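Side-chain contacts in papain-like protease (PDB 4RNA), which probably cleaves the viral polyprotein as a cysteine protease and, like related coronavirus enzymes, probably also removes ubiquitin-like modifiers from host proteins: residues Glu72-Val77 / Met155-Cys160; Thr121-Lys126 / Lys141-Asp146; Cys209-Val214 / Glu218-Arg223; Val270-Gly273 / Gly279-Val282; His283-Gly288 / Leu292-Gly297. All blocks are in the same frame, centred on the assembly; numbering follows the deposited sequence.

Interaction 1: residues Glu72-Val77 / Met155-Cys160; sequences ELYGPV and MAYGNC
Tyr157 reaches across from helix 148-158 and hands the proton of its OH to the carbonyl O of Tyr74, with 2.7 Å between the two oxygens. The hydroxyl meets this carbonyl well off its axis, at a C=O...donor angle of 117°, and is tilted 18° from the carbonyl plane. Here the packing is tight. The same OH sits at the edge of the Tyr74 ring and in its plane, 3.5 Å from Tyr74 CB, and the two tyrosine side chains cross at about a right angle. Tyr157 has CG anti to its carbonyl carbon (chi1 -78°), which extends the ring away from its own helix toward the end of helix 64-74. That end belongs to the helical thumb of coronavirus papain-like proteases: the bonded carbonyl is that of the last helical residue, and Gly75 leaves the helix with positive phi. Phe81, on the next helix, meets both tyrosine rings, and Leu135 of helix 133-143 also touches Tyr157. The other part of the contact is looser. Past Gly75 the chain turns through the exposed Pro76, and Val77 returns with a single methyl, CG1, which lies 3.8 Å from Tyr157 CE1 in an oblique approach. Beyond Tyr157, helix 148-158 closes in a Schellman motif at the partly exposed Asn159, which packs on Arg170 of the second subunit.

Interaction 2: residues Thr121-Lys126 / Lys141-Asp146; sequences TLDLLK and KHKGGD
A histidine-carboxylate hydrogen bond joins His142 to Asp123 in the thumb, near the end of helix 133-143. His142 NE2 donates to Asp123 OD1 over 2.7 Å, using the syn lone pair of that oxygen. OD2 takes a weak second share of the same N-H, 3.2 Å from His142 NE2. The carboxylate meets the imidazole at its edge and nearly coplanar with it, the planes 11° apart. His142 CG stands anti to its backbone N (chi1 159°), which aims the ring at the aspartate. Asp123 lies in a type I turn from Leu122 to Leu125, and His142 in the last turn of helix 133-143, which closes in a Schellman motif at Gly145. The pair is buried, and its outer atoms are engaged as well. Ser147 OG is hydrogen-bonded to His142 ND1, and Arg104 forms a salt bridge with Asp123 OD2. Lys143 bends at chi2 (-57°) to bring NZ within 3.6 Å of Asp123 OD1, a salt bridge to the same oxygen that accepts from His142. A water completes the join, donating to the carbonyls of Leu122 and Leu125 and accepting from Lys143 NZ at 3.1 Å.

Interaction 3: residues Cys209-Val214 / Glu218-Arg223; sequences CCYVGV and EDLRAR
Leu220 leans from helix 217-221 onto Tyr211 and Val214. At the root, Leu220 CA lies 3.7 Å from Val214 CG2. Leu220 CB meets Val214 CG2 at 3.8 Å, the two side chains crossing at about a right angle. With CG anti to the backbone N (chi1 -176°), the branch carries CD1 over one face of the Tyr211 ring. There it makes a CH-pi contact: Leu220 CD1 lies 3.7 Å from the centroid of the Tyr211 ring and 15° off the normal, displaced toward CG of the ring, its closest atom. The buried leucine also packs on Leu238 and His241 of strand 233-242 and on Leu246 of strand 245-250. The two methyls of Val214 divide the work: while CG2 rests on Leu220, Val214 CG1 packs against Asp219 CB at 3.7 Å, nearer the exposed side. The Tyr211 hydroxyl, beyond this packing, makes a weak hydrogen bond to Asn61 ND2 of the second subunit. The whole is a strand joined by a short loop to a helix, in which strand 210-212, parallel to 245-250, passes through Gly213 into a short helix lying against strand 233-242. In the papain-like proteases of coronaviruses this is probably the region where the palm runs into the zinc-bearing fingers.

Interaction 4: residues Val270-Gly273 / Gly279-Val282; sequences VFQG and GHYV
Between Val270 and Val282, and again between Gln272 and His280, backbone hydrogen bonds fasten two antiparallel strands. Val270 N donates to Val282 O over 2.8 Å, and Val282 N returns a bond of 2.9 Å to Val270 O. Further along, Gln272 N reaches His280 O at 2.7 Å; the return bond from His280 N to Gln272 O is weak and doubtful. A CA-H...O contact, Tyr281 CA to Val270 O at 3.3 Å, adds to the pairing.

Aromatic packing dominates the face that carries Phe271 and Tyr281, a non-hydrogen-bonded pair. Phe271 turns an edge toward the Tyr281 ring in an edge-to-face arrangement, the planes 54° apart, and its CD1 stands 3.5 Å above the plane of the Tyr281 ring, over the centre. Phe271 CG is anti to the backbone N (chi1 -179°), an orientation that also carries CZ to within 3.6 Å of Gly279 CA, a residue with no side chain just before the partner strand.

Polar and apolar contacts mix on the opposite face. Gln272 and His280 lie side by side, pointing the same way, and Gln272 OE1 comes 3.3 Å from His280 CD2, at the edge of the imidazole. The glutamine amide also passes over Val282 CG2, while His280 NE2 finds its partner in Asp295 OD1.

The result is a beta hairpin whose connecting loop, flanked by the poorly ordered Gly273, probably corresponds to the mobile blocking loop of coronavirus papain-like proteases; the His280-Asp295 pairing is consistent with that of a papain-like active site.

Interaction 5: residues His283-Gly288 / Leu292-Gly297; sequences HARLKG and LKFDSG
His283 and Phe294, like Arg285 and Leu292, form hydrogen-bonded pairs of an antiparallel beta hairpin, strands 280-287 and 290-294 of the palm sheet. Four backbone N-H groups are satisfied between them. Phe294 N gives to His283 O over 2.7 Å. The return bond from His283 N to Phe294 O is longer, 3.2 Å, and its donor stands 37° out of the carbonyl plane; that carbonyl also accepts a weak bond from Ser296 N. In the next pair, Arg285 N lies 2.7 Å from Leu292 O, and Leu292 N lies 2.6 Å from Arg285 O. Ala284, in the non-hydrogen-bonded position between, turns its backbone polar groups outward to Phe268, while Lys293 does the same toward Ser300.

Side-chain donors are matched too. Arg285 NE donates to His283 NE2 over 2.9 Å in an almost straight bond (170°), and the partner atoms lie close to both the imidazole and the guanidinium plane. With NE2 accepting, His283 ND1 presumably donates to its own partner, Asn269 OD1. Arg285 NH2 is taken by the carbonyl of Met120, and together these bonds fix the rotation of both the guanidinium and the ring.

Apolar atoms fill in around these bonds. The Phe294 ring presents an edge to His283 O, and its CE2 is 3.7 Å from Arg285 CG, the arginine crossing the phenylalanine at about a right angle. Toward the exposed end of the hairpin, Lys287 bends so that its CE meets Leu292 CD1 at 4.0 Å.

Following the chain from the N terminus, interaction 1 closes the longest loop, bringing helix 64-74 to helix 148-158 across 77 intervening residues. Interaction 2 falls within that span, joining residues 121-126 to the end of helix 133-143. The other three follow in series without crossing. Interaction 3 links strand 210-212 to helix 217-221 by a short turn, and interactions 4 and 5 are successive hairpins sharing strand 280-287. These last two meet through a probable hydrogen bond between His280 and Asp295 and Val282, which packs on Lys293 and Phe294, while Thr121 and Leu124 of interaction 2 rest on His283 and Arg285 of interaction 5, tying the helical part to the sheet. Interactions 1 and 3 reach the second subunit.

Interaction 1: residues Glu72-Val77 / Met155-Cys160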
# COMPACT_ATOMS: atom_id res chain seq x y z
N GLU A 72 16.32 -9.89 1.61
CA GLU A 72 16.42 -11.13 0.86
C GLU A 72 15.15 -11.99 0.99
O GLU A 72 14.78 -12.63 0.07
CB GLU A 72 17.65 -11.92 1.27
CG GLU A 72 18.95 -11.33 0.76
CD GLU A 72 20.18 -11.99 1.35
OE1 GLU A 72 20.05 -13.02 2.07
OE2 GLU A 72 21.30 -11.49 1.12
N LEU A 73 14.48 -11.97 2.13
CA LEU A 73 13.34 -12.83 2.32
C LEU A 73 12.03 -12.11 1.92
O LEU A 73 11.12 -12.69 1.35
CB LEU A 73 13.30 -13.24 3.78
CG LEU A 73 12.02 -13.92 4.32
CD1 LEU A 73 11.71 -15.23 3.62
CD2 LEU A 73 12.16 -14.16 5.83
N TYR A 74 11.94 -10.83 2.23
CA TYR A 74 10.75 -10.07 2.01
C TYR A 74 10.78 -9.08 0.91
O TYR A 74 9.74 -8.52 0.60
CB TYR A 74 10.38 -9.33 3.28
CG TYR A 74 10.04 -10.25 4.41
CD1 TYR A 74 8.86 -10.99 4.39
CD2 TYR A 74 10.91 -10.38 5.53
CE1 TYR A 74 8.59 -11.84 5.41
CE2 TYR A 74 10.59 -11.21 6.59
CZ TYR A 74 9.41 -11.93 6.52
OH TYR A 74 9.02 -12.80 7.55
N GLY A 75 11.91 -8.89 0.24
CA GLY A 75 11.99 -7.73 -0.64
C GLY A 75 12.12 -6.40 0.08
O GLY A 75 12.17 -6.36 1.33
N PRO A 76 12.16 -5.27 -0.66
CA PRO A 76 12.20 -3.97 0.04
C PRO A 76 10.82 -3.67 0.64
O PRO A 76 9.78 -3.77 -0.04
CB PRO A 76 12.59 -2.97 -1.06
CG PRO A 76 12.11 -3.61 -2.34
CD PRO A 76 12.14 -5.11 -2.13
N VAL A 77 10.78 -3.40 1.92
CA VAL A 77 9.50 -3.20 2.58
C VAL A 77 9.75 -1.96 3.38
O VAL A 77 10.90 -1.61 3.54
CB VAL A 77 9.18 -4.38 3.47
CG1 VAL A 77 8.74 -5.55 2.60
CG2 VAL A 77 10.40 -4.76 4.35
N MET A 155 -2.12 -9.32 3.39
CA MET A 155 -2.56 -8.15 4.13
C MET A 155 -1.42 -7.12 4.43
O MET A 155 -1.63 -5.87 4.33
CB MET A 155 -3.25 -8.61 5.42
CG MET A 155 -4.58 -9.22 5.10
SD MET A 155 -5.30 -9.82 6.62
CE MET A 155 -6.21 -8.34 7.10
N ALA A 156 -0.22 -7.62 4.76
CA ALA A 156 0.93 -6.76 5.09
C ALA A 156 1.40 -6.03 3.85
O ALA A 156 1.46 -4.77 3.85
CB ALA A 156 2.05 -7.56 5.77
N TYR A 157 1.63 -6.79 2.78
CA TYR A 157 2.05 -6.19 1.51
C TYR A 157 0.92 -5.28 0.93
O TYR A 157 1.22 -4.29 0.28
CB TYR A 157 2.38 -7.28 0.49
CG TYR A 157 3.73 -7.92 0.70
CD1 TYR A 157 4.93 -7.16 0.58
CD2 TYR A 157 3.83 -9.27 1.02
CE1 TYR A 157 6.18 -7.75 0.80
CE2 TYR A 157 5.08 -9.88 1.26
CZ TYR A 157 6.24 -9.12 1.12
OH TYR A 157 7.45 -9.70 1.33
N GLY A 158 -0.35 -5.57 1.26
CA GLY A 158 -1.49 -4.84 0.68
C GLY A 158 -1.92 -3.63 1.53
O GLY A 158 -2.76 -2.82 1.13
N ASN A 159 -1.32 -3.51 2.70
CA ASN A 159 -1.56 -2.47 3.64
C ASN A 159 -2.97 -2.50 4.06
O ASN A 159 -3.56 -1.46 4.17
CB ASN A 159 -1.26 -1.10 3.02
CG ASN A 159 0.20 -0.91 2.79
OD1 ASN A 159 1.00 -1.14 3.68
ND2 ASN A 159 0.57 -0.48 1.60
N CYS A 160 -3.47 -3.71 4.29
CA CYS A 160 -4.82 -3.92 4.82
C CYS A 160 -4.79 -3.75 6.31
O CYS A 160 -3.82 -4.14 6.99
CB CYS A 160 -5.38 -5.31 4.41
SG CYS A 160 -5.09 -5.62 2.65

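Interaction 2: residues Thr121-Lys126 / Lys141-Asp146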
# COMPACT_ATOMS: atom_id res chain seq x y z
N THR A 121 -9.38 -16.48 -6.27
CA THR A 121 -9.02 -16.14 -7.63
C THR A 121 -7.56 -16.58 -7.85
O THR A 121 -7.24 -17.24 -8.89
CB THR A 121 -9.16 -14.63 -7.92
OG1 THR A 121 -10.50 -14.23 -7.80
CG2 THR A 121 -8.69 -14.29 -9.39
N LEU A 122 -6.67 -16.26 -6.89
CA LEU A 122 -5.22 -16.64 -7.08
C LEU A 122 -5.07 -18.15 -7.12
O LEU A 122 -4.22 -18.69 -7.78
CB LEU A 122 -4.32 -16.14 -5.89
CG LEU A 122 -4.14 -14.61 -5.75
CD1 LEU A 122 -3.50 -14.35 -4.37
CD2 LEU A 122 -3.24 -14.15 -6.94
N ASP A 123 -5.91 -18.86 -6.39
CA ASP A 123 -5.90 -20.32 -6.42
C ASP A 123 -6.17 -20.97 -7.82
O ASP A 123 -5.85 -22.15 -8.00
CB ASP A 123 -6.89 -20.91 -5.39
CG ASP A 123 -6.31 -20.92 -3.93
OD1 ASP A 123 -5.08 -20.79 -3.77
OD2 ASP A 123 -7.14 -21.07 -2.96
N LEU A 124 -6.71 -20.20 -8.79
CA LEU A 124 -7.05 -20.76 -10.08
C LEU A 124 -5.89 -20.51 -11.02
O LEU A 124 -5.93 -20.98 -12.13
CB LEU A 124 -8.30 -20.11 -10.67
CG LEU A 124 -9.53 -20.51 -9.81
CD1 LEU A 124 -10.81 -19.79 -10.27
CD2 LEU A 124 -9.68 -22.02 -9.85
N LEU A 125 -4.90 -19.74 -10.60
CA LEU A 125 -3.87 -19.34 -11.63
C LEU A 125 -2.71 -20.32 -11.85
O LEU A 125 -2.04 -20.73 -10.88
CB LEU A 125 -3.25 -17.95 -11.28
CG LEU A 125 -4.21 -16.75 -11.19
CD1 LEU A 125 -3.65 -15.47 -10.56
CD2 LEU A 125 -5.07 -16.51 -12.46
N LYS A 126 -2.38 -20.61 -13.13
CA LYS A 126 -1.40 -21.62 -13.36
C LYS A 126 -0.14 -20.88 -13.75
O LYS A 126 -0.19 -19.71 -14.19
CB LYS A 126 -1.87 -22.57 -14.49
CG LYS A 126 -3.08 -23.45 -14.10
CD LYS A 126 -2.90 -24.22 -12.77
CE LYS A 126 -4.17 -24.26 -11.91
NZ LYS A 126 -3.96 -24.62 -10.48
N LYS A 141 2.77 -23.26 1.42
CA LYS A 141 2.14 -23.71 2.67
C LYS A 141 0.64 -23.60 2.53
O LYS A 141 -0.12 -24.46 3.06
CB LYS A 141 2.59 -22.89 3.90
CG LYS A 141 4.01 -23.11 4.35
CD LYS A 141 4.06 -22.98 5.86
CE LYS A 141 4.22 -21.53 6.27
NZ LYS A 141 4.03 -21.38 7.75
N HIS A 142 0.18 -22.49 1.89
CA HIS A 142 -1.25 -22.28 1.69
C HIS A 142 -1.76 -23.42 0.81
O HIS A 142 -2.78 -24.00 1.07
CB HIS A 142 -1.52 -20.88 1.04
CG HIS A 142 -2.89 -20.77 0.33
ND1 HIS A 142 -4.06 -20.68 1.01
CD2 HIS A 142 -3.22 -20.80 -1.03
CE1 HIS A 142 -5.08 -20.64 0.14
NE2 HIS A 142 -4.56 -20.72 -1.12
N LYS A 143 -1.05 -23.74 -0.25
CA LYS A 143 -1.52 -24.82 -1.18
C LYS A 143 -1.61 -26.15 -0.41
O LYS A 143 -2.48 -26.96 -0.68
CB LYS A 143 -0.58 -25.04 -2.35
CG LYS A 143 -0.53 -23.95 -3.43
CD LYS A 143 -1.91 -23.68 -4.03
CE LYS A 143 -1.78 -22.95 -5.36
NZ LYS A 143 -3.12 -22.82 -5.98
N GLY A 144 -0.68 -26.35 0.52
CA GLY A 144 -0.66 -27.50 1.42
C GLY A 144 -1.66 -27.45 2.54
O GLY A 144 -1.69 -28.32 3.39
N GLY A 145 -2.51 -26.44 2.60
CA GLY A 145 -3.54 -26.45 3.68
C GLY A 145 -3.22 -25.62 4.91
O GLY A 145 -3.97 -25.66 5.89
N ASP A 146 -2.17 -24.80 4.85
CA ASP A 146 -1.80 -23.97 6.03
C ASP A 146 -1.72 -22.49 5.55
O ASP A 146 -0.74 -22.06 5.01
CB ASP A 146 -0.45 -24.49 6.55
CG ASP A 146 0.11 -23.67 7.69
OD1 ASP A 146 -0.61 -22.90 8.37
OD2 ASP A 146 1.34 -23.80 7.91
O HOH W 1 -2.45 -20.72 -8.16

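Interaction 3: residues Cys209-Val214 / Glu218-Arg223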
# COMPACT_ATOMS: atom_id res chain seq x y z
N CYS A 209 -1.25 -10.69 -19.11
CA CYS A 209 -2.30 -11.58 -18.67
C CYS A 209 -3.31 -10.89 -17.85
O CYS A 209 -4.18 -11.60 -17.36
CB CYS A 209 -1.82 -12.78 -17.84
SG CYS A 209 -0.50 -13.79 -18.57
N CYS A 210 -3.12 -9.59 -17.59
CA CYS A 210 -4.09 -8.82 -16.74
C CYS A 210 -4.47 -7.56 -17.50
O CYS A 210 -3.60 -6.92 -18.12
CB CYS A 210 -3.45 -8.39 -15.40
SG CYS A 210 -2.78 -9.82 -14.53
N TYR A 211 -5.73 -7.13 -17.41
CA TYR A 211 -6.10 -5.92 -18.08
C TYR A 211 -7.21 -5.32 -17.28
O TYR A 211 -8.07 -6.05 -16.89
CB TYR A 211 -6.55 -6.23 -19.51
CG TYR A 211 -6.85 -4.97 -20.30
CD1 TYR A 211 -8.12 -4.38 -20.27
CD2 TYR A 211 -5.84 -4.30 -21.03
CE1 TYR A 211 -8.38 -3.20 -21.00
CE2 TYR A 211 -6.11 -3.13 -21.73
CZ TYR A 211 -7.37 -2.59 -21.73
OH TYR A 211 -7.64 -1.44 -22.43
N VAL A 212 -7.11 -4.03 -17.01
CA VAL A 212 -8.13 -3.30 -16.32
C VAL A 212 -8.85 -2.36 -17.26
O VAL A 212 -8.24 -1.54 -17.88
CB VAL A 212 -7.56 -2.57 -15.09
CG1 VAL A 212 -8.64 -1.71 -14.45
CG2 VAL A 212 -7.02 -3.65 -14.11
N GLY A 213 -10.19 -2.43 -17.24
CA GLY A 213 -11.02 -1.56 -18.04
C GLY A 213 -11.99 -2.27 -18.97
O GLY A 213 -12.87 -1.60 -19.52
N VAL A 214 -11.83 -3.60 -19.18
CA VAL A 214 -12.89 -4.41 -19.88
C VAL A 214 -13.03 -5.67 -19.06
O VAL A 214 -12.14 -6.02 -18.23
CB VAL A 214 -12.65 -4.76 -21.41
CG1 VAL A 214 -12.65 -3.52 -22.34
CG2 VAL A 214 -11.40 -5.61 -21.59
N GLU A 218 -14.27 -10.29 -26.07
CA GLU A 218 -14.89 -9.47 -27.16
C GLU A 218 -14.60 -8.00 -26.98
O GLU A 218 -14.16 -7.38 -27.93
CB GLU A 218 -16.41 -9.61 -27.21
CG GLU A 218 -16.86 -10.97 -27.66
CD GLU A 218 -17.37 -11.80 -26.50
OE1 GLU A 218 -18.33 -12.58 -26.71
OE2 GLU A 218 -16.81 -11.65 -25.38
N ASP A 219 -14.85 -7.44 -25.78
CA ASP A 219 -14.51 -6.01 -25.54
C ASP A 219 -13.04 -5.75 -25.63
O ASP A 219 -12.64 -4.74 -26.20
CB ASP A 219 -15.10 -5.47 -24.25
CG ASP A 219 -16.64 -5.46 -24.30
OD1 ASP A 219 -17.16 -5.17 -25.41
OD2 ASP A 219 -17.34 -5.74 -23.27
N LEU A 220 -12.24 -6.70 -25.14
CA LEU A 220 -10.80 -6.50 -25.14
C LEU A 220 -10.28 -6.37 -26.54
O LEU A 220 -9.29 -5.62 -26.78
CB LEU A 220 -10.07 -7.65 -24.45
CG LEU A 220 -8.59 -7.52 -24.31
CD1 LEU A 220 -8.14 -6.45 -23.29
CD2 LEU A 220 -7.97 -8.91 -24.05
N ARG A 221 -10.89 -7.12 -27.45
CA ARG A 221 -10.36 -7.26 -28.82
C ARG A 221 -10.99 -6.25 -29.80
O ARG A 221 -10.62 -6.16 -30.98
CB ARG A 221 -10.65 -8.70 -29.30
CG ARG A 221 -9.78 -9.76 -28.64
CD ARG A 221 -10.34 -11.12 -29.03
NE ARG A 221 -9.51 -12.22 -28.49
CZ ARG A 221 -9.64 -13.51 -28.79
NH1 ARG A 221 -10.54 -13.91 -29.67
NH2 ARG A 221 -8.85 -14.41 -28.21
N ALA A 222 -11.97 -5.52 -29.32
CA ALA A 222 -12.68 -4.56 -30.21
C ALA A 222 -11.77 -3.37 -30.61
O ALA A 222 -10.83 -3.02 -29.90
CB ALA A 222 -13.94 -4.02 -29.52
N ARG A 223 -12.15 -2.70 -31.69
CA ARG A 223 -11.42 -1.55 -32.20
C ARG A 223 -11.93 -0.29 -31.49
O ARG A 223 -13.14 -0.12 -31.34
CB ARG A 223 -11.60 -1.41 -33.73
CG ARG A 223 -10.75 -0.29 -34.37
CD ARG A 223 -10.94 -0.14 -35.90
NE ARG A 223 -12.28 0.37 -36.24
CZ ARG A 223 -13.19 -0.29 -36.95
NH1 ARG A 223 -12.91 -1.48 -37.46
NH2 ARG A 223 -14.37 0.26 -37.19

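Interaction 4: residues Val270-Gly273 / Gly279-Val282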
# COMPACT_ATOMS: atom_id res chain seq x y z
N VAL A 270 -17.72 -10.74 -7.67
CA VAL A 270 -18.90 -9.89 -7.74
C VAL A 270 -18.78 -8.99 -6.51
O VAL A 270 -18.31 -9.44 -5.45
CB VAL A 270 -20.21 -10.74 -7.66
CG1 VAL A 270 -21.39 -9.91 -7.27
CG2 VAL A 270 -20.48 -11.44 -8.99
N PHE A 271 -19.13 -7.70 -6.66
CA PHE A 271 -19.25 -6.85 -5.48
C PHE A 271 -20.71 -6.45 -5.34
O PHE A 271 -21.31 -5.97 -6.30
CB PHE A 271 -18.35 -5.62 -5.64
CG PHE A 271 -18.37 -4.66 -4.45
CD1 PHE A 271 -17.74 -4.97 -3.24
CD2 PHE A 271 -18.99 -3.43 -4.56
CE1 PHE A 271 -17.75 -4.08 -2.18
CE2 PHE A 271 -19.00 -2.54 -3.49
CZ PHE A 271 -18.37 -2.86 -2.31
N GLN A 272 -21.26 -6.63 -4.13
CA GLN A 272 -22.68 -6.42 -3.79
C GLN A 272 -22.89 -5.23 -2.88
O GLN A 272 -22.24 -5.14 -1.82
CB GLN A 272 -23.25 -7.65 -3.06
CG GLN A 272 -23.56 -8.84 -3.97
CD GLN A 272 -23.75 -10.17 -3.24
OE1 GLN A 272 -23.58 -10.28 -2.02
NE2 GLN A 272 -24.10 -11.20 -4.01
N GLY A 273 -23.77 -4.32 -3.32
CA GLY A 273 -24.28 -3.16 -2.57
C GLY A 273 -23.40 -1.92 -2.37
O GLY A 273 -23.04 -1.61 -1.23
N GLY A 279 -20.68 -2.37 0.84
CA GLY A 279 -20.73 -3.73 0.21
C GLY A 279 -20.04 -5.03 0.62
O GLY A 279 -19.50 -5.14 1.71
N HIS A 280 -20.04 -6.01 -0.29
CA HIS A 280 -19.69 -7.38 0.03
C HIS A 280 -19.22 -8.14 -1.19
O HIS A 280 -19.84 -8.05 -2.26
CB HIS A 280 -20.93 -8.00 0.62
CG HIS A 280 -20.79 -9.43 0.95
ND1 HIS A 280 -19.77 -9.90 1.69
CD2 HIS A 280 -21.57 -10.52 0.60
CE1 HIS A 280 -19.89 -11.23 1.80
NE2 HIS A 280 -20.99 -11.60 1.14
N TYR A 281 -18.10 -8.87 -1.08
CA TYR A 281 -17.53 -9.56 -2.25
C TYR A 281 -17.98 -11.00 -2.26
O TYR A 281 -18.05 -11.62 -1.21
CB TYR A 281 -15.98 -9.53 -2.25
CG TYR A 281 -15.39 -8.18 -2.65
CD1 TYR A 281 -15.13 -7.89 -3.99
CD2 TYR A 281 -15.08 -7.23 -1.70
CE1 TYR A 281 -14.56 -6.68 -4.38
CE2 TYR A 281 -14.53 -6.01 -2.06
CZ TYR A 281 -14.27 -5.75 -3.41
OH TYR A 281 -13.73 -4.54 -3.81
N VAL A 282 -18.22 -11.55 -3.45
CA VAL A 282 -18.54 -12.95 -3.61
C VAL A 282 -17.71 -13.50 -4.76
O VAL A 282 -17.54 -12.85 -5.82
CB VAL A 282 -20.07 -13.09 -3.88
CG1 VAL A 282 -20.49 -14.56 -4.03
CG2 VAL A 282 -20.86 -12.42 -2.76

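Interaction 5: residues His283-Gly288 / Leu292-Gly297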
# COMPACT_ATOMS: atom_id res chain seq x y z
N HIS A 283 -17.17 -14.70 -4.57
CA HIS A 283 -16.34 -15.31 -5.61
C HIS A 283 -17.19 -16.37 -6.31
O HIS A 283 -17.84 -17.16 -5.63
CB HIS A 283 -15.10 -15.97 -5.02
CG HIS A 283 -14.23 -16.68 -6.07
ND1 HIS A 283 -13.47 -16.01 -6.89
CD2 HIS A 283 -14.08 -18.03 -6.38
CE1 HIS A 283 -12.79 -16.84 -7.71
NE2 HIS A 283 -13.16 -18.10 -7.41
N ALA A 284 -17.16 -16.40 -7.65
CA ALA A 284 -18.01 -17.33 -8.39
C ALA A 284 -17.14 -18.20 -9.27
O ALA A 284 -16.12 -17.74 -9.88
CB ALA A 284 -19.08 -16.59 -9.23
N ARG A 285 -17.48 -19.49 -9.32
CA ARG A 285 -16.79 -20.40 -10.28
C ARG A 285 -17.78 -21.12 -11.18
O ARG A 285 -18.92 -21.34 -10.76
CB ARG A 285 -15.99 -21.45 -9.53
CG ARG A 285 -15.11 -20.84 -8.45
CD ARG A 285 -13.88 -21.62 -8.43
NE ARG A 285 -12.86 -20.99 -7.61
CZ ARG A 285 -11.91 -21.71 -7.03
NH1 ARG A 285 -11.96 -23.03 -7.16
NH2 ARG A 285 -10.95 -21.14 -6.29
N LEU A 286 -17.34 -21.47 -12.38
CA LEU A 286 -18.18 -22.19 -13.32
C LEU A 286 -17.78 -23.64 -13.38
O LEU A 286 -16.70 -24.00 -13.90
CB LEU A 286 -18.03 -21.64 -14.73
CG LEU A 286 -18.42 -20.16 -15.04
CD1 LEU A 286 -19.09 -20.13 -16.40
CD2 LEU A 286 -19.27 -19.44 -14.01
N LYS A 287 -18.67 -24.50 -12.92
CA LYS A 287 -18.36 -25.90 -12.89
C LYS A 287 -19.62 -26.69 -13.03
O LYS A 287 -20.61 -26.34 -12.39
CB LYS A 287 -17.77 -26.21 -11.51
CG LYS A 287 -16.85 -27.41 -11.50
CD LYS A 287 -15.65 -27.19 -10.57
CE LYS A 287 -16.06 -27.12 -9.11
NZ LYS A 287 -14.82 -27.37 -8.29
N GLY A 288 -19.58 -27.78 -13.79
CA GLY A 288 -20.73 -28.69 -13.93
C GLY A 288 -21.94 -27.99 -14.54
O GLY A 288 -23.09 -28.20 -14.11
N LEU A 292 -21.16 -21.54 -9.36
CA LEU A 292 -21.03 -21.74 -7.90
C LEU A 292 -20.62 -20.44 -7.24
O LEU A 292 -19.58 -19.88 -7.60
CB LEU A 292 -20.00 -22.82 -7.56
CG LEU A 292 -19.84 -24.14 -8.34
CD1 LEU A 292 -19.09 -25.14 -7.49
CD2 LEU A 292 -21.17 -24.70 -8.81
N LYS A 293 -21.43 -19.96 -6.32
CA LYS A 293 -21.23 -18.68 -5.65
C LYS A 293 -20.70 -18.96 -4.26
O LYS A 293 -21.41 -19.52 -3.41
CB LYS A 293 -22.55 -17.90 -5.52
CG LYS A 293 -23.32 -17.73 -6.83
CD LYS A 293 -24.83 -17.97 -6.63
CE LYS A 293 -25.60 -16.72 -6.29
NZ LYS A 293 -27.05 -16.95 -6.64
N PHE A 294 -19.45 -18.57 -4.03
CA PHE A 294 -18.77 -18.83 -2.78
C PHE A 294 -18.77 -17.55 -1.98
O PHE A 294 -17.94 -16.62 -2.19
CB PHE A 294 -17.36 -19.29 -3.06
CG PHE A 294 -17.27 -20.66 -3.65
CD1 PHE A 294 -17.27 -21.78 -2.82
CD2 PHE A 294 -17.13 -20.85 -5.02
CE1 PHE A 294 -17.18 -23.05 -3.34
CE2 PHE A 294 -17.03 -22.11 -5.55
CZ PHE A 294 -17.04 -23.23 -4.71
N ASP A 295 -19.74 -17.47 -1.11
CA ASP A 295 -19.90 -16.27 -0.35
C ASP A 295 -19.31 -16.53 1.03
O ASP A 295 -20.01 -16.98 1.96
CB ASP A 295 -21.37 -15.87 -0.26
CG ASP A 295 -21.57 -14.65 0.62
OD1 ASP A 295 -20.55 -14.12 1.12
OD2 ASP A 295 -22.72 -14.23 0.84
N SER A 296 -18.00 -16.27 1.13
CA SER A 296 -17.25 -16.42 2.39
C SER A 296 -17.52 -17.72 3.19
O SER A 296 -17.97 -17.67 4.35
CB SER A 296 -17.42 -15.16 3.25
OG SER A 296 -16.77 -14.04 2.65
N GLY A 297 -17.25 -18.87 2.56
CA GLY A 297 -17.38 -20.15 3.25
C GLY A 297 -18.83 -20.62 3.26
O GLY A 297 -19.24 -21.36 4.15